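Local structure of TcpB (Brucella melitensis, 4LQC) at residues B[6-11]-B[33-38]; B[13-18]-B[40-45]; B[23-28]-B[125-130]; B[47-52]-B[78-83]. The protein is a bacterial TIR-domain protein, of the Toll/interleukin-1 receptor family, whose domain folds around a parallel beta sheet flanked by helices. The protein carries 2 engineered substitutions. All coordinates share one frame; numbering follows the deposited sequence.

Interaction 1: B[6-11]-B[33-38]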
loop_
_atom_site.group_PDB
_atom_site.type_symbol
_atom_site.label_atom_id
_atom_site.label_comp_id
_atom_site.label_asym_id
_atom_site.label_seq_id
_atom_site.Cartn_x
_atom_site.Cartn_y
_atom_site.Cartn_z
ATOM N N GLU B 6 2.185 8.593 31.856
ATOM C CA GLU B 6 1.379 8.407 30.643
ATOM C C GLU B 6 2.174 8.638 29.369
ATOM O O GLU B 6 2.751 9.707 29.170
ATOM C CB GLU B 6 0.156 9.337 30.609
ATOM C CG GLU B 6 -0.691 9.145 29.330
ATOM C CD GLU B 6 -1.607 10.318 28.991
ATOM O OE1 GLU B 6 -1.158 11.480 29.113
ATOM O OE2 GLU B 6 -2.773 10.072 28.586
ATOM N N TYR B 7 2.169 7.645 28.486
ATOM C CA TYR B 7 2.908 7.732 27.224
ATOM C C TYR B 7 2.163 8.493 26.146
ATOM O O TYR B 7 0.981 8.785 26.291
ATOM C CB TYR B 7 3.221 6.331 26.712
ATOM C CG TYR B 7 4.502 5.768 27.269
ATOM C CD1 TYR B 7 4.935 6.091 28.556
ATOM C CD2 TYR B 7 5.287 4.924 26.508
ATOM C CE1 TYR B 7 6.124 5.568 29.067
ATOM C CE2 TYR B 7 6.472 4.405 27.006
ATOM C CZ TYR B 7 6.888 4.730 28.277
ATOM O OH TYR B 7 8.070 4.203 28.739
ATOM N N ASP B 8 2.863 8.797 25.055
ATOM C CA ASP B 8 2.258 9.447 23.898
ATOM C C ASP B 8 1.544 8.450 22.975
ATOM O O ASP B 8 0.426 8.705 22.537
ATOM C CB ASP B 8 3.307 10.241 23.115
ATOM C CG ASP B 8 4.124 11.164 24.005
ATOM O OD1 ASP B 8 3.527 12.095 24.585
ATOM O OD2 ASP B 8 5.359 10.970 24.119
ATOM N N PHE B 9 2.178 7.317 22.686
ATOM C CA PHE B 9 1.590 6.337 21.766
ATOM C C PHE B 9 1.798 4.909 22.237
ATOM O O PHE B 9 2.807 4.605 22.882
ATOM C CB PHE B 9 2.245 6.439 20.397
ATOM C CG PHE B 9 2.105 7.771 19.756
ATOM C CD1 PHE B 9 0.912 8.133 19.147
ATOM C CD2 PHE B 9 3.169 8.659 19.733
ATOM C CE1 PHE B 9 0.770 9.367 18.545
ATOM C CE2 PHE B 9 3.041 9.898 19.125
ATOM C CZ PHE B 9 1.837 10.254 18.531
ATOM N N PHE B 10 0.855 4.026 21.916
ATOM C CA PHE B 10 1.175 2.602 21.839
ATOM C C PHE B 10 0.989 2.247 20.379
ATOM O O PHE B 10 0.212 2.910 19.676
ATOM C CB PHE B 10 0.309 1.733 22.759
ATOM C CG PHE B 10 -1.158 1.685 22.380
ATOM C CD1 PHE B 10 -1.671 0.616 21.643
ATOM C CD2 PHE B 10 -2.024 2.695 22.775
ATOM C CE1 PHE B 10 -3.007 0.565 21.307
ATOM C CE2 PHE B 10 -3.367 2.649 22.440
ATOM C CZ PHE B 10 -3.858 1.586 21.698
ATOM N N ILE B 11 1.714 1.236 19.906
ATOM C CA ILE B 11 1.576 0.818 18.512
ATOM C C ILE B 11 1.240 -0.663 18.363
ATOM O O ILE B 11 2.091 -1.540 18.556
ATOM C CB ILE B 11 2.791 1.227 17.652
ATOM C CG1 ILE B 11 2.621 0.729 16.229
ATOM C CG2 ILE B 11 4.069 0.705 18.248
ATOM C CD1 ILE B 11 3.446 1.505 15.215
ATOM N N GLY B 33 11.704 12.194 20.437
ATOM C CA GLY B 33 11.448 12.350 21.859
ATOM C C GLY B 33 10.089 11.883 22.353
ATOM O O GLY B 33 9.742 12.112 23.509
ATOM N N ALA B 34 9.321 11.223 21.491
ATOM C CA ALA B 34 8.030 10.689 21.887
ATOM C C ALA B 34 8.176 9.423 22.737
ATOM O O ALA B 34 9.081 8.622 22.525
ATOM C CB ALA B 34 7.164 10.415 20.650
ATOM N N LYS B 35 7.294 9.248 23.708
ATOM C CA LYS B 35 7.262 8.000 24.461
ATOM C C LYS B 35 6.270 7.012 23.830
ATOM O O LYS B 35 5.095 7.327 23.670
ATOM C CB LYS B 35 6.941 8.280 25.940
ATOM C CG LYS B 35 7.823 9.402 26.523
ATOM C CD LYS B 35 7.635 9.625 28.033
ATOM C CE LYS B 35 6.970 10.975 28.327
ATOM N NZ LYS B 35 7.598 12.128 27.589
ATOM N N ILE B 36 6.755 5.826 23.456
ATOM C CA ILE B 36 5.940 4.835 22.729
ATOM C C ILE B 36 6.033 3.440 23.315
ATOM O O ILE B 36 7.147 2.910 23.500
ATOM C CB ILE B 36 6.387 4.693 21.263
ATOM C CG1 ILE B 36 6.688 6.058 20.669
ATOM C CG2 ILE B 36 5.310 4.005 20.412
ATOM C CD1 ILE B 36 8.046 6.112 20.135
ATOM N N PHE B 37 4.866 2.856 23.602
ATOM C CA PHE B 37 4.755 1.446 23.956
ATOM C C PHE B 37 4.705 0.614 22.676
ATOM O O PHE B 37 4.016 0.969 21.708
ATOM C CB PHE B 37 3.476 1.176 24.767
ATOM C CG PHE B 37 3.549 1.622 26.208
ATOM C CD1 PHE B 37 4.470 1.060 27.070
ATOM C CD2 PHE B 37 2.675 2.581 26.696
ATOM C CE1 PHE B 37 4.534 1.453 28.386
ATOM C CE2 PHE B 37 2.729 2.977 28.010
ATOM C CZ PHE B 37 3.659 2.411 28.860
ATOM N N TYR B 38 5.408 -0.510 22.684
ATOM C CA TYR B 38 5.624 -1.274 21.467
ATOM C C TYR B 38 5.590 -2.777 21.724
ATOM O O TYR B 38 4.722 -3.482 21.201
ATOM C CB TYR B 38 6.959 -0.802 20.875
ATOM C CG TYR B 38 7.708 -1.692 19.920
ATOM C CD1 TYR B 38 7.072 -2.346 18.877
ATOM C CD2 TYR B 38 9.091 -1.791 20.014
ATOM C CE1 TYR B 38 7.795 -3.127 17.986
ATOM C CE2 TYR B 38 9.810 -2.556 19.147
ATOM C CZ TYR B 38 9.168 -3.224 18.127
ATOM O OH TYR B 38 9.915 -3.993 17.251
#
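Y7 lies between two side chains of segment 33-38, with F37 on one face of its ring and K35 on the other. From CB outward, Y7 meets F37 almost atom by atom: CB lies 3.6 Å from F37 CE2, CG touches the same atom at 3.4 Å, CD2 faces F37 CD2 and also comes near the backbone N of I36, CE2 lies against F37 CE1, and CZ is still within touch of F37 CZ. The two rings stack face to face, planes 12° apart and centroids 3.9 Å apart. On the opposite face, K35 CB stands over the ring centre as a CH-pi contact. An aromatic ring suits this partly exposed edge because both its faces can cover apolar surface.

D8 turns its carboxylate to the start of the neighbouring strand: with CG beside its own backbone N (chi1 -50°), OD2 accepts K35 N through its anti lone pair at 2.6 Å. K35 NZ, 4.3 Å from D8 OD2, is too distant for a salt bridge but may favour the charged carboxylate. Beyond this corner the backbones pair: F9 N binds K35 O at 3.1 Å, F37 N binds F9 O, and I11 N binds F37 O. F9 CB and I36 CG2 meet on one face of the sheet, F10 CB and F37 CB on the other, so large apolar residues suit both sides. I11 touches L25 and I36 touches L29 of helix 18-31, completing a beta-alpha-beta unit with adjacent parallel strands, as in the flavodoxin-like TIR fold.

Interaction 2: B[13-18]-B[40-45]. Engineered in segment 13-18: I15 (natural residue Ser).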
loop_
_atom_site.group_PDB
_atom_site.type_symbol
_atom_site.label_atom_id
_atom_site.label_comp_id
_atom_site.label_asym_id
_atom_site.label_seq_id
_atom_site.Cartn_x
_atom_site.Cartn_y
_atom_site.Cartn_z
ATOM N N HIS B 13 0.260 -3.934 16.283
ATOM C CA HIS B 13 0.753 -4.397 14.996
ATOM C C HIS B 13 0.762 -5.912 14.976
ATOM O O HIS B 13 0.807 -6.556 16.030
ATOM C CB HIS B 13 2.183 -3.917 14.840
ATOM C CG HIS B 13 3.079 -4.359 15.953
ATOM N ND1 HIS B 13 3.068 -3.766 17.198
ATOM C CD2 HIS B 13 4.008 -5.343 16.014
ATOM C CE1 HIS B 13 3.956 -4.362 17.976
ATOM N NE2 HIS B 13 4.539 -5.323 17.283
ATOM N N ALA B 14 0.711 -6.481 13.781
ATOM C CA ALA B 14 0.913 -7.910 13.624
ATOM C C ALA B 14 2.391 -8.211 13.854
ATOM O O ALA B 14 3.253 -7.373 13.588
ATOM C CB ALA B 14 0.485 -8.345 12.232
ATOM N N ILE B 15 2.702 -9.395 14.358
ATOM C CA ILE B 15 4.099 -9.719 14.612
ATOM C C ILE B 15 4.942 -9.656 13.343
ATOM O O ILE B 15 6.097 -9.246 13.384
ATOM C CB ILE B 15 4.271 -11.102 15.269
ATOM C CG1 ILE B 15 5.767 -11.406 15.452
ATOM C CG2 ILE B 15 3.571 -12.180 14.447
ATOM C CD1 ILE B 15 6.055 -12.687 16.200
ATOM N N GLU B 16 4.349 -10.027 12.213
ATOM C CA GLU B 16 5.076 -10.091 10.951
ATOM C C GLU B 16 5.636 -8.734 10.567
ATOM O O GLU B 16 6.606 -8.649 9.816
ATOM C CB GLU B 16 4.175 -10.620 9.834
ATOM C CG GLU B 16 3.854 -12.106 9.930
ATOM C CD GLU B 16 2.601 -12.388 10.739
ATOM O OE1 GLU B 16 1.976 -11.424 11.251
ATOM O OE2 GLU B 16 2.223 -13.578 10.869
ATOM N N ASP B 17 5.010 -7.678 11.087
ATOM C CA ASP B 17 5.423 -6.301 10.819
ATOM C C ASP B 17 6.404 -5.783 11.868
ATOM O O ASP B 17 6.973 -4.702 11.705
ATOM C CB ASP B 17 4.202 -5.378 10.838
ATOM C CG ASP B 17 3.283 -5.591 9.662
ATOM O OD1 ASP B 17 3.767 -5.577 8.504
ATOM O OD2 ASP B 17 2.064 -5.764 9.899
ATOM N N LYS B 18 6.584 -6.548 12.942
ATOM C CA LYS B 18 7.240 -6.053 14.154
ATOM C C LYS B 18 8.661 -5.584 13.947
ATOM O O LYS B 18 9.065 -4.548 14.491
ATOM C CB LYS B 18 7.224 -7.112 15.252
ATOM C CG LYS B 18 7.760 -6.629 16.588
ATOM C CD LYS B 18 7.539 -7.669 17.656
ATOM C CE LYS B 18 7.952 -7.128 19.018
ATOM N NZ LYS B 18 6.870 -7.251 20.048
ATOM N N ALA B 40 4.619 -4.879 24.049
ATOM C CA ALA B 40 3.452 -5.569 24.613
ATOM C C ALA B 40 2.225 -5.459 23.731
ATOM O O ALA B 40 1.144 -5.931 24.083
ATOM C CB ALA B 40 3.135 -5.048 26.031
ATOM N N TYR B 41 2.388 -4.828 22.577
ATOM C CA TYR B 41 1.255 -4.597 21.702
ATOM C C TYR B 41 1.369 -5.343 20.390
ATOM O O TYR B 41 0.778 -4.952 19.392
ATOM C CB TYR B 41 1.035 -3.094 21.512
ATOM C CG TYR B 41 0.586 -2.485 22.817
ATOM C CD1 TYR B 41 -0.742 -2.578 23.218
ATOM C CD2 TYR B 41 1.490 -1.887 23.680
ATOM C CE1 TYR B 41 -1.157 -2.064 24.421
ATOM C CE2 TYR B 41 1.076 -1.358 24.894
ATOM C CZ TYR B 41 -0.246 -1.457 25.255
ATOM O OH TYR B 41 -0.678 -0.955 26.457
ATOM N N THR B 42 2.119 -6.434 20.403
ATOM C CA THR B 42 2.114 -7.336 19.268
ATOM C C THR B 42 0.824 -8.135 19.290
ATOM O O THR B 42 0.438 -8.700 20.318
ATOM C CB THR B 42 3.303 -8.303 19.299
ATOM O OG1 THR B 42 4.524 -7.561 19.248
ATOM C CG2 THR B 42 3.243 -9.231 18.115
ATOM N N LEU B 43 0.143 -8.175 18.155
ATOM C CA LEU B 43 -1.130 -8.873 18.078
ATOM C C LEU B 43 -0.910 -10.228 17.441
ATOM O O LEU B 43 -0.268 -10.336 16.387
ATOM C CB LEU B 43 -2.120 -8.056 17.252
ATOM C CG LEU B 43 -2.413 -6.706 17.904
ATOM C CD1 LEU B 43 -2.851 -5.689 16.857
ATOM C CD2 LEU B 43 -3.458 -6.872 18.995
ATOM N N LYS B 44 -1.426 -11.262 18.094
ATOM C CA LYS B 44 -1.286 -12.620 17.601
ATOM C C LYS B 44 -2.670 -13.197 17.421
ATOM O O LYS B 44 -3.628 -12.699 18.015
ATOM C CB LYS B 44 -0.504 -13.469 18.603
ATOM C CG LYS B 44 0.928 -13.009 18.824
ATOM C CD LYS B 44 1.562 -13.773 19.963
ATOM C CE LYS B 44 3.077 -13.607 19.967
ATOM N NZ LYS B 44 3.494 -12.221 20.318
ATOM N N VAL B 45 -2.781 -14.236 16.597
ATOM C CA VAL B 45 -4.029 -14.982 16.490
ATOM C C VAL B 45 -4.514 -15.405 17.878
ATOM O O VAL B 45 -3.746 -15.978 18.656
ATOM C CB VAL B 45 -3.854 -16.233 15.616
ATOM C CG1 VAL B 45 -5.027 -17.177 15.800
ATOM C CG2 VAL B 45 -3.704 -15.834 14.154
#
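T42 lies across from H13 and K18, which approach its side chain from different directions. The H13 imidazole presents one face to the T42 backbone, where T42 CA sits 3.6 Å above the ring plane, offset toward the rim, in a CH-pi contact. K18 passes the ring edge with CD in the imidazole plane, and its side chain crosses that of T42 at about a right angle. Its NZ is modelled only 2.5 Å from T42 OG1, a hydrogen bond whose length is doubtful; H13 NE2 lies 3.0 Å from the same oxygen. T42 puts OG1 beside its own backbone N (chi1 -61°), next to this polar pair, while CG2 packs 3.6 Å from CB of I15, an engineered residue. A beta-branched threonine suits a strand, and its hydroxyl suits the polar pair.

The ring of H13 is also held from its own strand, since ND1 bonds to I11 O. L43 N binds H13 O at 2.8 Å, and a weak bond joins H13 N to Y41 O. On the other face of the sheet, A14 touches H70 and L43 touches F71 of helix 69-72. Helix 18-31 joins the two parallel strands in the beta-alpha-beta unit of the TIR domain.

Interaction 3: B[23-28]-B[125-130]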
loop_
_atom_site.group_PDB
_atom_site.type_symbol
_atom_site.label_atom_id
_atom_site.label_comp_id
_atom_site.label_asym_id
_atom_site.label_seq_id
_atom_site.Cartn_x
_atom_site.Cartn_y
_atom_site.Cartn_z
ATOM N N GLN B 23 9.401 -1.280 13.778
ATOM C CA GLN B 23 10.632 -0.876 14.461
ATOM C C GLN B 23 11.180 0.434 13.894
ATOM O O GLN B 23 11.613 1.311 14.652
ATOM C CB GLN B 23 11.698 -1.971 14.417
ATOM C CG GLN B 23 12.721 -1.861 15.550
ATOM C CD GLN B 23 13.889 -2.813 15.385
ATOM O OE1 GLN B 23 14.127 -3.339 14.296
ATOM N NE2 GLN B 23 14.638 -3.030 16.466
ATOM N N ASP B 24 11.170 0.559 12.571
ATOM C CA ASP B 24 11.459 1.828 11.910
ATOM C C ASP B 24 10.701 2.997 12.544
ATOM O O ASP B 24 11.301 3.998 12.920
ATOM C CB ASP B 24 11.033 1.767 10.441
ATOM C CG ASP B 24 11.851 0.789 9.616
ATOM O OD1 ASP B 24 11.656 0.783 8.375
ATOM O OD2 ASP B 24 12.662 0.033 10.196
ATOM N N LEU B 25 9.376 2.868 12.642
ATOM C CA LEU B 25 8.518 3.938 13.162
ATOM C C LEU B 25 8.693 4.169 14.667
ATOM O O LEU B 25 8.557 5.296 15.146
ATOM C CB LEU B 25 7.052 3.649 12.847
ATOM C CG LEU B 25 6.047 4.684 13.347
ATOM C CD1 LEU B 25 6.388 6.097 12.881
ATOM C CD2 LEU B 25 4.646 4.296 12.902
ATOM N N VAL B 26 8.987 3.109 15.414
ATOM C CA VAL B 26 9.291 3.264 16.836
ATOM C C VAL B 26 10.590 4.044 17.027
ATOM O O VAL B 26 10.653 4.943 17.867
ATOM C CB VAL B 26 9.362 1.910 17.585
ATOM C CG1 VAL B 26 9.823 2.119 18.999
ATOM C CG2 VAL B 26 7.998 1.241 17.572
ATOM N N ALA B 27 11.611 3.715 16.237
ATOM C CA ALA B 27 12.907 4.399 16.339
ATOM C C ALA B 27 12.837 5.875 15.943
ATOM O O ALA B 27 13.495 6.722 16.548
ATOM C CB ALA B 27 13.949 3.689 15.498
ATOM N N ALA B 28 12.052 6.174 14.917
ATOM C CA ALA B 28 11.932 7.543 14.428
ATOM C C ALA B 28 11.159 8.408 15.415
ATOM O O ALA B 28 11.445 9.600 15.580
ATOM C CB ALA B 28 11.240 7.558 13.081
ATOM N N LYS B 125 3.993 8.714 2.284
ATOM C CA LYS B 125 5.013 9.372 3.088
ATOM C C LYS B 125 6.074 8.399 3.571
ATOM O O LYS B 125 5.849 7.187 3.630
ATOM C CB LYS B 125 4.374 10.075 4.289
ATOM C CG LYS B 125 3.494 11.239 3.914
ATOM C CD LYS B 125 3.029 11.955 5.141
ATOM C CE LYS B 125 2.257 13.186 4.766
ATOM N NZ LYS B 125 1.710 13.805 5.992
ATOM N N SER B 126 7.237 8.945 3.911
ATOM C CA SER B 126 8.328 8.146 4.423
ATOM C C SER B 126 8.081 7.919 5.903
ATOM O O SER B 126 7.256 8.612 6.506
ATOM C CB SER B 126 9.651 8.884 4.231
ATOM O OG SER B 126 9.729 9.989 5.115
ATOM N N VAL B 127 8.786 6.954 6.489
ATOM C CA VAL B 127 8.678 6.719 7.919
ATOM C C VAL B 127 9.024 7.985 8.725
ATOM O O VAL B 127 8.340 8.309 9.680
ATOM C CB VAL B 127 9.514 5.485 8.371
ATOM C CG1 VAL B 127 10.967 5.633 7.968
ATOM C CG2 VAL B 127 9.398 5.278 9.868
ATOM N N GLU B 128 10.052 8.726 8.317
ATOM C CA GLU B 128 10.368 9.994 8.973
ATOM C C GLU B 128 9.219 11.008 8.890
ATOM O O GLU B 128 8.890 11.650 9.891
ATOM C CB GLU B 128 11.648 10.616 8.403
ATOM C CG GLU B 128 12.930 9.836 8.692
ATOM C CD GLU B 128 13.050 8.541 7.891
ATOM O OE1 GLU B 128 12.283 8.332 6.913
ATOM O OE2 GLU B 128 13.918 7.718 8.245
ATOM N N GLU B 129 8.622 11.175 7.709
ATOM C CA GLU B 129 7.534 12.145 7.549
ATOM C C GLU B 129 6.346 11.772 8.435
ATOM O O GLU B 129 5.675 12.643 9.004
ATOM C CB GLU B 129 7.098 12.264 6.085
ATOM C CG GLU B 129 8.144 12.908 5.159
ATOM C CD GLU B 129 7.655 13.072 3.710
ATOM O OE1 GLU B 129 7.627 14.218 3.208
ATOM O OE2 GLU B 129 7.317 12.060 3.055
ATOM N N ILE B 130 6.098 10.471 8.571
ATOM C CA ILE B 130 4.991 9.982 9.387
ATOM C C ILE B 130 5.280 10.202 10.868
ATOM O O ILE B 130 4.388 10.555 11.663
ATOM C CB ILE B 130 4.726 8.492 9.108
ATOM C CG1 ILE B 130 4.036 8.340 7.750
ATOM C CG2 ILE B 130 3.879 7.874 10.210
ATOM C CD1 ILE B 130 3.780 6.904 7.360
#
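V127 holds CG2 anti to its backbone N and CG1 between N and the carbonyl carbon (chi1 56°), a placing that brings CG2 against helix 18-31. In L25, chi1 of 179° sets CG anti to N, and chi2 of 54° then sets CD1, which lies 4.1 Å from I130 CG2. The contact is helix-to-helix packing in the TIR fold, joining the first helix of the chain to the start of helix 127-136 beside the parallel sheet.

One methyl does most of the work. V127 CG2 lies 3.7 Å from L25 CA, and also reaches D24 CB at 3.9 Å and A28 CB at 4.3 Å. The backbones come close, with L25 CA and V127 CA 5.9 Å apart; the short side chain of A28 meets the methyl without bulk, and the branched valine can touch several residues of the facing turn. Beside it, the side chains of L25 and I130 cross at about a right angle, and L25 also touches L134.

A capping box fixes the helix start: E129 N donates to S126 OG at 3.1 Å. V127 N bonds to D105 OD2 of the second subunit. Closing the box, S126 N meets the anti lone pair of E129 OE2 at 3.2 Å.

Interaction 4: B[47-52]-B[78-83]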
loop_
_atom_site.group_PDB
_atom_site.type_symbol
_atom_site.label_atom_id
_atom_site.label_comp_id
_atom_site.label_asym_id
_atom_site.label_seq_id
_atom_site.Cartn_x
_atom_site.Cartn_y
_atom_site.Cartn_z
ATOM N N ASP B 47 -5.721 -13.182 20.249
ATOM C CA ASP B 47 -5.827 -12.014 21.132
ATOM C C ASP B 47 -7.177 -11.319 20.994
ATOM O O ASP B 47 -7.972 -11.626 20.087
ATOM C CB ASP B 47 -4.713 -11.002 20.837
ATOM C CG ASP B 47 -3.359 -11.496 21.252
ATOM O OD1 ASP B 47 -3.303 -12.282 22.219
ATOM O OD2 ASP B 47 -2.348 -11.097 20.629
ATOM N N SER B 48 -7.434 -10.372 21.889
ATOM C CA SER B 48 -8.590 -9.509 21.741
ATOM C C SER B 48 -8.135 -8.110 21.319
ATOM O O SER B 48 -7.464 -7.406 22.081
ATOM C CB SER B 48 -9.398 -9.450 23.032
ATOM O OG SER B 48 -10.496 -8.559 22.906
ATOM N N LEU B 49 -8.491 -7.722 20.096
ATOM C CA LEU B 49 -8.140 -6.408 19.572
ATOM C C LEU B 49 -8.700 -5.296 20.457
ATOM O O LEU B 49 -7.997 -4.343 20.800
ATOM C CB LEU B 49 -8.672 -6.252 18.139
ATOM C CG LEU B 49 -8.393 -4.922 17.435
ATOM C CD1 LEU B 49 -6.869 -4.633 17.332
ATOM C CD2 LEU B 49 -9.021 -4.925 16.064
ATOM N N ARG B 50 -9.968 -5.439 20.822
ATOM C CA ARG B 50 -10.688 -4.433 21.595
ATOM C C ARG B 50 -10.023 -4.231 22.935
ATOM O O ARG B 50 -9.812 -3.093 23.369
ATOM C CB ARG B 50 -12.138 -4.888 21.805
ATOM C CG ARG B 50 -13.007 -3.963 22.650
ATOM C CD ARG B 50 -14.438 -4.520 22.757
ATOM N NE ARG B 50 -14.427 -5.931 23.144
ATOM C CZ ARG B 50 -14.368 -6.373 24.405
ATOM N NH1 ARG B 50 -14.315 -5.512 25.418
ATOM N NH2 ARG B 50 -14.352 -7.683 24.656
ATOM N N ARG B 51 -9.687 -5.344 23.585
ATOM C CA ARG B 51 -9.065 -5.308 24.900
ATOM C C ARG B 51 -7.642 -4.787 24.821
ATOM O O ARG B 51 -7.196 -4.040 25.694
ATOM C CB ARG B 51 -9.102 -6.695 25.546
ATOM C CG ARG B 51 -10.483 -7.070 26.041
ATOM C CD ARG B 51 -10.487 -8.407 26.760
ATOM N NE ARG B 51 -9.574 -8.403 27.897
ATOM C CZ ARG B 51 -9.886 -7.945 29.106
ATOM N NH1 ARG B 51 -11.096 -7.448 29.344
ATOM N NH2 ARG B 51 -8.982 -7.982 30.079
ATOM N N LYS B 52 -6.926 -5.175 23.772
ATOM C CA LYS B 52 -5.573 -4.671 23.564
ATOM C C LYS B 52 -5.578 -3.158 23.313
ATOM O O LYS B 52 -4.729 -2.433 23.835
ATOM C CB LYS B 52 -4.910 -5.408 22.399
ATOM C CG LYS B 52 -4.278 -6.737 22.775
ATOM C CD LYS B 52 -2.818 -6.539 23.224
ATOM C CE LYS B 52 -2.098 -7.869 23.353
ATOM N NZ LYS B 52 -0.621 -7.728 23.113
ATOM N N ALA B 78 -15.502 -8.343 12.956
ATOM C CA ALA B 78 -15.806 -7.218 12.080
ATOM C C ALA B 78 -16.078 -5.958 12.877
ATOM O O ALA B 78 -15.682 -4.866 12.458
ATOM C CB ALA B 78 -17.009 -7.544 11.164
ATOM N N ARG B 79 -16.773 -6.111 14.009
ATOM C CA ARG B 79 -17.214 -4.977 14.821
ATOM C C ARG B 79 -16.076 -4.323 15.571
ATOM O O ARG B 79 -16.154 -3.143 15.932
ATOM C CB ARG B 79 -18.289 -5.403 15.829
ATOM C CG ARG B 79 -17.953 -6.607 16.704
ATOM C CD ARG B 79 -19.121 -6.929 17.656
ATOM N NE ARG B 79 -18.803 -8.021 18.574
ATOM C CZ ARG B 79 -19.703 -8.704 19.283
ATOM N NH1 ARG B 79 -21.001 -8.433 19.179
ATOM N NH2 ARG B 79 -19.297 -9.672 20.093
ATOM N N GLU B 80 -15.041 -5.105 15.849
ATOM C CA GLU B 80 -13.853 -4.596 16.505
ATOM C C GLU B 80 -12.991 -3.816 15.510
ATOM O O GLU B 80 -12.274 -2.898 15.901
ATOM C CB GLU B 80 -13.084 -5.742 17.169
ATOM C CG GLU B 80 -13.848 -6.354 18.372
ATOM C CD GLU B 80 -12.992 -7.272 19.241
ATOM O OE1 GLU B 80 -13.567 -8.172 19.874
ATOM O OE2 GLU B 80 -11.744 -7.105 19.286
ATOM N N LEU B 81 -13.075 -4.169 14.228
ATOM C CA LEU B 81 -12.415 -3.374 13.175
ATOM C C LEU B 81 -13.163 -2.061 12.981
ATOM O O LEU B 81 -12.574 -0.975 12.985
ATOM C CB LEU B 81 -12.377 -4.121 11.838
ATOM C CG LEU B 81 -11.424 -5.306 11.700
ATOM C CD1 LEU B 81 -11.463 -5.808 10.271
ATOM C CD2 LEU B 81 -9.991 -4.915 12.090
ATOM N N ASP B 82 -14.477 -2.180 12.812
ATOM C CA ASP B 82 -15.340 -1.021 12.699
ATOM C C ASP B 82 -15.212 -0.125 13.924
ATOM O O ASP B 82 -15.374 1.094 13.810
ATOM C CB ASP B 82 -16.793 -1.453 12.526
ATOM C CG ASP B 82 -17.021 -2.219 11.244
ATOM O OD1 ASP B 82 -16.119 -2.212 10.367
ATOM O OD2 ASP B 82 -18.112 -2.815 11.100
ATOM N N GLY B 83 -14.927 -0.734 15.082
ATOM C CA GLY B 83 -14.784 -0.016 16.343
ATOM C C GLY B 83 -13.572 0.904 16.407
ATOM O O GLY B 83 -13.586 1.917 17.107
HETATM O O HOH W 1 -10.341 -9.426 18.792
HETATM O O HOH W 2 -12.988 -9.593 21.863
#
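E80 lays its carboxylate against the first turn of helix 49-57, its CD 3.6 Å from R50 CB and its OE2 3.4 Å from L49 CB. CG stands beside the E80 backbone N (chi1 -68°) and the chain runs extended beyond it. OE2 accepts R50 N at 2.9 Å, the donor lying 45° out of the carboxylate plane. Water completes the grip: one molecule accepts from L49 N at 2.8 Å and donates to E80 OE2, while another joins S48 OG to E80 OE1. A glutamate suits this place because its negative charge faces the amino end of a helix, whose dipole would probably favour an anion.

The guanidinium of R50 is turned 81° from the carboxylate, and its NE stays 4.1 Å from E80 OE1, beyond a salt bridge. S48 is the N-cap, its OG receiving R51 N in a weak bond. L49 CD2 and L81 CD2 touch at 4.1 Å, their side chains crossing at about a right angle. Both leucines pack on W76 and on F71 of helix 69-72, so the polar bridge lies beside an apolar patch shared by three helices, while K52 bonds to A40 O and T42 O in strand 36-43.

How the interactions relate
Interactions 1 and 2 pair the same two strands, 7-14 and 36-43, at successive places, and the Y38 hydroxyl of the first probably bonds to K18 O of the second. Backbone hydrogen bonds pair the strands in both, but aromatic stacking marks the partly exposed start and a lysine-threonine-histidine cluster the more buried end. Interaction 3 is also buried, yet purely apolar across its helices; it backs interaction 1 through packing of Y38 on V26. Interaction 4, partly buried, joins a direct helix-start bond and two waters to a small apolar patch. It lies about 14 Å from interaction 3 at the nearest atoms, on the opposite side of the chain's centre.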